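PDB 5F06: glutathione S-transferase family protein from Populus trichocarpa, which probably conjugates glutathione to electrophilic compounds, releasing halide, as a detoxifying phi-class transferase. Local coordinates for residues S14-D26 with T70-L84. Residues are numbered along the deposited sequence; the frame is centred on the assembly and turned at random.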
loop_
_atom_site.group_PDB
_atom_site.type_symbol
_atom_site.label_atom_id
_atom_site.label_comp_id
_atom_site.label_asym_id
_atom_site.label_seq_id
_atom_site.Cartn_x
_atom_site.Cartn_y
_atom_site.Cartn_z
ATOM N N SER A 14 -7.400 -13.852 6.237
ATOM C CA SER A 14 -8.831 -13.600 6.087
ATOM C C SER A 14 -9.117 -12.599 4.975
ATOM O O SER A 14 -10.157 -12.673 4.325
ATOM C CB SER A 14 -9.432 -13.098 7.399
ATOM O OG SER A 14 -9.473 -14.129 8.370
ATOM N N ARG A 15 -8.200 -11.660 4.765
ATOM C CA ARG A 15 -8.366 -10.675 3.702
ATOM C C ARG A 15 -8.438 -11.377 2.346
ATOM O O ARG A 15 -9.246 -11.010 1.490
ATOM C CB ARG A 15 -7.224 -9.654 3.722
ATOM C CG ARG A 15 -7.467 -8.458 2.821
ATOM C CD ARG A 15 -6.441 -7.345 3.010
ATOM N NE ARG A 15 -6.502 -6.752 4.348
ATOM C CZ ARG A 15 -5.592 -6.924 5.307
ATOM N NH1 ARG A 15 -4.508 -7.667 5.107
ATOM N NH2 ARG A 15 -5.766 -6.334 6.481
ATOM N N VAL A 16 -7.607 -12.397 2.156
ATOM C CA VAL A 16 -7.633 -13.167 0.916
ATOM C C VAL A 16 -8.862 -14.074 0.869
ATOM O O VAL A 16 -9.549 -14.156 -0.156
ATOM C CB VAL A 16 -6.356 -14.021 0.751
ATOM C CG1 VAL A 16 -6.395 -14.806 -0.556
ATOM C CG2 VAL A 16 -5.119 -13.148 0.801
ATOM N N LEU A 17 -9.145 -14.749 1.981
ATOM C CA LEU A 17 -10.252 -15.693 2.020
ATOM C C LEU A 17 -11.564 -15.049 1.584
ATOM O O LEU A 17 -12.310 -15.629 0.799
ATOM C CB LEU A 17 -10.400 -16.286 3.419
ATOM C CG LEU A 17 -9.330 -17.306 3.813
ATOM C CD1 LEU A 17 -9.478 -17.685 5.266
ATOM C CD2 LEU A 17 -9.413 -18.548 2.934
ATOM N N THR A 18 -11.847 -13.845 2.073
ATOM C CA THR A 18 -13.101 -13.194 1.722
ATOM C C THR A 18 -13.107 -12.833 0.236
ATOM O O THR A 18 -14.145 -12.931 -0.425
ATOM C CB THR A 18 -13.363 -11.936 2.588
ATOM O OG1 THR A 18 -14.639 -11.377 2.252
ATOM C CG2 THR A 18 -12.281 -10.893 2.392
ATOM N N CYS A 19 -11.951 -12.445 -0.297
ATOM C CA CYS A 19 -11.837 -12.160 -1.726
ATOM C C CYS A 19 -12.117 -13.417 -2.554
ATOM O O CYS A 19 -12.867 -13.368 -3.532
ATOM C CB CYS A 19 -10.451 -11.606 -2.066
ATOM S SG CYS A 19 -10.209 -11.253 -3.841
ATOM N N LEU A 20 -11.520 -14.538 -2.159
ATOM C CA LEU A 20 -11.762 -15.811 -2.835
ATOM C C LEU A 20 -13.256 -16.158 -2.870
ATOM O O LEU A 20 -13.761 -16.620 -3.893
ATOM C CB LEU A 20 -10.969 -16.934 -2.159
ATOM C CG LEU A 20 -9.454 -16.901 -2.389
ATOM C CD1 LEU A 20 -8.707 -17.726 -1.346
ATOM C CD2 LEU A 20 -9.124 -17.401 -3.786
ATOM N N HIS A 21 -13.965 -15.923 -1.768
ATOM C CA HIS A 21 -15.394 -16.232 -1.706
ATOM C C HIS A 21 -16.231 -15.268 -2.536
ATOM O O HIS A 21 -17.203 -15.684 -3.177
ATOM C CB HIS A 21 -15.889 -16.224 -0.256
ATOM C CG HIS A 21 -15.338 -17.340 0.570
ATOM N ND1 HIS A 21 -15.348 -18.652 0.146
ATOM C CD2 HIS A 21 -14.768 -17.346 1.798
ATOM C CE1 HIS A 21 -14.806 -19.417 1.076
ATOM N NE2 HIS A 21 -14.445 -18.649 2.089
ATOM N N GLU A 22 -15.878 -13.984 -2.513
ATOM C CA GLU A 22 -16.554 -13.001 -3.353
ATOM C C GLU A 22 -16.497 -13.435 -4.814
ATOM O O GLU A 22 -17.447 -13.229 -5.569
ATOM C CB GLU A 22 -15.924 -11.615 -3.194
ATOM C CG GLU A 22 -16.188 -10.946 -1.852
ATOM C CD GLU A 22 -17.613 -10.429 -1.706
ATOM O OE1 GLU A 22 -18.397 -10.520 -2.671
ATOM O OE2 GLU A 22 -17.944 -9.924 -0.614
ATOM N N LYS A 23 -15.382 -14.048 -5.202
ATOM C CA LYS A 23 -15.167 -14.445 -6.590
ATOM C C LYS A 23 -15.693 -15.856 -6.874
ATOM O O LYS A 23 -15.582 -16.349 -7.998
ATOM C CB LYS A 23 -13.677 -14.359 -6.934
ATOM C CG LYS A 23 -13.077 -12.952 -6.784
ATOM C CD LYS A 23 -13.732 -11.928 -7.697
ATOM C CE LYS A 23 -13.452 -12.202 -9.170
ATOM N NZ LYS A 23 -14.180 -11.261 -10.063
ATOM N N ASN A 24 -16.279 -16.489 -5.859
ATOM C CA ASN A 24 -16.812 -17.850 -5.984
ATOM C C ASN A 24 -15.761 -18.852 -6.455
ATOM O O ASN A 24 -16.054 -19.716 -7.280
ATOM C CB ASN A 24 -17.996 -17.883 -6.957
ATOM C CG ASN A 24 -19.163 -17.035 -6.496
ATOM O OD1 ASN A 24 -19.335 -16.785 -5.302
ATOM N ND2 ASN A 24 -19.989 -16.604 -7.444
ATOM N N LEU A 25 -14.547 -18.747 -5.926
ATOM C CA LEU A 25 -13.441 -19.586 -6.385
ATOM C C LEU A 25 -13.202 -20.811 -5.508
ATOM O O LEU A 25 -13.356 -20.760 -4.283
ATOM C CB LEU A 25 -12.155 -18.763 -6.455
ATOM C CG LEU A 25 -12.119 -17.667 -7.522
ATOM C CD1 LEU A 25 -10.885 -16.807 -7.348
ATOM C CD2 LEU A 25 -12.159 -18.269 -8.922
ATOM N N ASP A 26 -12.822 -21.911 -6.153
ATOM C CA ASP A 26 -12.282 -23.069 -5.453
ATOM C C ASP A 26 -10.880 -22.721 -4.997
ATOM O O ASP A 26 -10.187 -21.952 -5.662
ATOM C CB ASP A 26 -12.231 -24.317 -6.353
ATOM C CG ASP A 26 -13.601 -24.813 -6.778
ATOM O OD1 ASP A 26 -14.620 -24.399 -6.189
ATOM O OD2 ASP A 26 -13.652 -25.644 -7.707
ATOM N N THR A 70 -4.994 -10.583 -3.445
ATOM C CA THR A 70 -6.375 -10.219 -3.755
ATOM C C THR A 70 -6.465 -9.512 -5.106
ATOM O O THR A 70 -7.371 -9.783 -5.893
ATOM C CB THR A 70 -6.990 -9.313 -2.679
ATOM O OG1 THR A 70 -6.174 -8.146 -2.497
ATOM C CG2 THR A 70 -7.132 -10.061 -1.351
ATOM N N SER A 71 -5.527 -8.605 -5.362
ATOM C CA SER A 71 -5.494 -7.858 -6.613
ATOM C C SER A 71 -5.303 -8.808 -7.797
ATOM O O SER A 71 -5.965 -8.681 -8.830
ATOM C CB SER A 71 -4.376 -6.807 -6.576
ATOM O OG SER A 71 -4.360 -6.014 -7.751
ATOM N N TYR A 72 -4.397 -9.763 -7.636
ATOM C CA TYR A 72 -4.173 -10.788 -8.648
ATOM C C TYR A 72 -5.452 -11.569 -8.937
ATOM O O TYR A 72 -5.875 -11.691 -10.089
ATOM C CB TYR A 72 -3.069 -11.742 -8.194
ATOM C CG TYR A 72 -2.858 -12.888 -9.139
ATOM C CD1 TYR A 72 -2.358 -12.668 -10.416
ATOM C CD2 TYR A 72 -3.154 -14.190 -8.763
ATOM C CE1 TYR A 72 -2.160 -13.708 -11.292
ATOM C CE2 TYR A 72 -2.958 -15.245 -9.639
ATOM C CZ TYR A 72 -2.460 -14.995 -10.901
ATOM O OH TYR A 72 -2.255 -16.030 -11.786
ATOM N N ILE A 73 -6.060 -12.094 -7.880
ATOM C CA ILE A 73 -7.287 -12.873 -7.993
ATOM C C ILE A 73 -8.404 -12.045 -8.630
ATOM O O ILE A 73 -9.096 -12.512 -9.539
ATOM C CB ILE A 73 -7.729 -13.387 -6.606
ATOM C CG1 ILE A 73 -6.731 -14.432 -6.099
ATOM C CG2 ILE A 73 -9.128 -13.990 -6.659
ATOM C CD1 ILE A 73 -6.912 -14.801 -4.637
ATOM N N ALA A 74 -8.568 -10.813 -8.162
ATOM C CA ALA A 74 -9.621 -9.937 -8.666
ATOM C C ALA A 74 -9.442 -9.628 -10.153
ATOM O O ALA A 74 -10.417 -9.559 -10.901
ATOM C CB ALA A 74 -9.658 -8.645 -7.860
ATOM N N GLU A 75 -8.197 -9.457 -10.581
ATOM C CA GLU A 75 -7.907 -9.148 -11.975
ATOM C C GLU A 75 -8.035 -10.388 -12.863
ATOM O O GLU A 75 -8.603 -10.321 -13.954
ATOM C CB GLU A 75 -6.502 -8.545 -12.101
ATOM C CG GLU A 75 -6.006 -8.366 -13.531
ATOM C CD GLU A 75 -6.884 -7.434 -14.342
ATOM O OE1 GLU A 75 -7.068 -7.690 -15.550
ATOM O OE2 GLU A 75 -7.388 -6.441 -13.773
ATOM N N LYS A 76 -7.516 -11.516 -12.392
ATOM C CA LYS A 76 -7.451 -12.720 -13.211
ATOM C C LYS A 76 -8.833 -13.304 -13.488
ATOM O O LYS A 76 -9.099 -13.789 -14.588
ATOM C CB LYS A 76 -6.573 -13.779 -12.541
ATOM C CG LYS A 76 -6.556 -15.103 -13.293
ATOM C CD LYS A 76 -5.428 -16.000 -12.835
ATOM C CE LYS A 76 -5.469 -17.342 -13.539
ATOM N NZ LYS A 76 -4.175 -18.063 -13.393
ATOM N N PHE A 77 -9.710 -13.254 -12.494
ATOM C CA PHE A 77 -11.036 -13.851 -12.626
ATOM C C PHE A 77 -12.106 -12.784 -12.842
ATOM O O PHE A 77 -13.189 -12.835 -12.267
ATOM C CB PHE A 77 -11.331 -14.708 -11.401
ATOM C CG PHE A 77 -10.358 -15.832 -11.235
ATOM C CD1 PHE A 77 -10.455 -16.963 -12.027
ATOM C CD2 PHE A 77 -9.319 -15.743 -10.327
ATOM C CE1 PHE A 77 -9.554 -17.997 -11.897
ATOM C CE2 PHE A 77 -8.412 -16.778 -10.192
ATOM C CZ PHE A 77 -8.529 -17.906 -10.979
ATOM N N LYS A 78 -11.780 -11.829 -13.707
ATOM C CA LYS A 78 -12.730 -10.812 -14.155
ATOM C C LYS A 78 -13.937 -11.445 -14.849
ATOM O O LYS A 78 -13.786 -12.287 -15.729
ATOM C CB LYS A 78 -12.037 -9.815 -15.095
ATOM C CG LYS A 78 -11.206 -10.442 -16.214
ATOM C CD LYS A 78 -10.254 -9.416 -16.840
ATOM C CE LYS A 78 -10.973 -8.469 -17.784
ATOM N NZ LYS A 78 -10.027 -7.523 -18.454
ATOM N N GLY A 79 -15.134 -11.032 -14.442
ATOM C CA GLY A 79 -16.362 -11.529 -15.041
ATOM C C GLY A 79 -16.944 -12.733 -14.320
ATOM O O GLY A 79 -18.021 -13.217 -14.673
ATOM N N THR A 80 -16.229 -13.215 -13.311
ATOM C CA THR A 80 -16.689 -14.331 -12.491
ATOM C C THR A 80 -16.883 -13.866 -11.052
ATOM O O THR A 80 -16.023 -13.205 -10.481
ATOM C CB THR A 80 -15.697 -15.509 -12.556
ATOM O OG1 THR A 80 -15.725 -16.061 -13.878
ATOM C CG2 THR A 80 -16.056 -16.603 -11.546
ATOM N N GLY A 81 -18.029 -14.208 -10.476
ATOM C CA GLY A 81 -18.352 -13.784 -9.131
ATOM C C GLY A 81 -18.532 -12.279 -9.084
ATOM O O GLY A 81 -18.938 -11.663 -10.071
ATOM N N TYR A 82 -18.226 -11.677 -7.942
ATOM C CA TYR A 82 -18.470 -10.252 -7.782
ATOM C C TYR A 82 -17.421 -9.389 -8.486
ATOM O O TYR A 82 -16.242 -9.727 -8.538
ATOM C CB TYR A 82 -18.526 -9.864 -6.304
ATOM C CG TYR A 82 -18.938 -8.426 -6.148
ATOM C CD1 TYR A 82 -20.276 -8.064 -6.165
ATOM C CD2 TYR A 82 -17.986 -7.423 -6.034
ATOM C CE1 TYR A 82 -20.657 -6.744 -6.049
ATOM C CE2 TYR A 82 -18.358 -6.103 -5.920
ATOM C CZ TYR A 82 -19.694 -5.767 -5.930
ATOM O OH TYR A 82 -20.067 -4.448 -5.816
ATOM N N ASP A 83 -17.882 -8.254 -9.004
ATOM C CA ASP A 83 -17.048 -7.302 -9.732
ATOM C C ASP A 83 -16.273 -6.389 -8.775
ATOM O O ASP A 83 -16.678 -5.250 -8.527
ATOM C CB ASP A 83 -17.936 -6.477 -10.669
ATOM C CG ASP A 83 -17.152 -5.523 -11.544
ATOM O OD1 ASP A 83 -15.910 -5.640 -11.612
ATOM O OD2 ASP A 83 -17.795 -4.662 -12.179
ATOM N N LEU A 84 -15.155 -6.892 -8.252
ATOM C CA LEU A 84 -14.434 -6.215 -7.172
ATOM C C LEU A 84 -13.604 -5.008 -7.619
ATOM O O LEU A 84 -13.441 -4.063 -6.845
ATOM C CB LEU A 84 -13.508 -7.203 -6.450
ATOM C CG LEU A 84 -14.152 -8.203 -5.489
ATOM C CD1 LEU A 84 -13.132 -9.231 -5.026
ATOM C CD2 LEU A 84 -14.757 -7.482 -4.287
HETATM O O HOH W 1 -12.903 -8.837 -9.683
#
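Helices 14-22 and 70-76 run almost parallel, their axes 9.8 Å apart and only 8° from aligned, and come closest where Val-16 meets Thr-70. They belong to the thioredoxin-like glutathione-binding domain, packed on the same side of its mixed sheet; strand 2-6 lies under Val-16 and Leu-20. Helix 14-22 ends in a Schellman motif at Asn-24, and the chain after helix 70-76 curls back past that end through a type II turn, Phe-77 to Thr-80. Tyr-82 N donates a nearly straight bond (167°) to Glu-22 O, pinning the returning loop to the helix end.

Between the helices, the CD1 of Ile-73 packs on Leu-20 CD2, while its CG2 branch lies against Leu-25 CD1. Cys-19 SG, turned anti to its own backbone N, is thereby set against Leu-84 CD1 at 3.7 Å. Leu-25 also lays CD2 squarely over one face of the Phe-77 ring, 3.8 Å from its centroid, a CH-pi contact; Lys-76 CG covers the other face.

Lys-23 folds over at chi2 and chi3, bringing its ammonium into a ring of carbonyls: NZ bonds Tyr-82 O, Phe-77 O and Thr-80 O, and a water links it to Ala-74 O. Cut back to an alanine, the site would lose the charged donor that ties the three carbonyls together, and the loop is likely to be freer to shift. Phe-77 O takes NZ from above its carbonyl plane and Thr-80 N from the opposite face, whereas Thr-80 O meets NZ at 2.7 Å, with the donor tilted just 15° from the carbonyl plane.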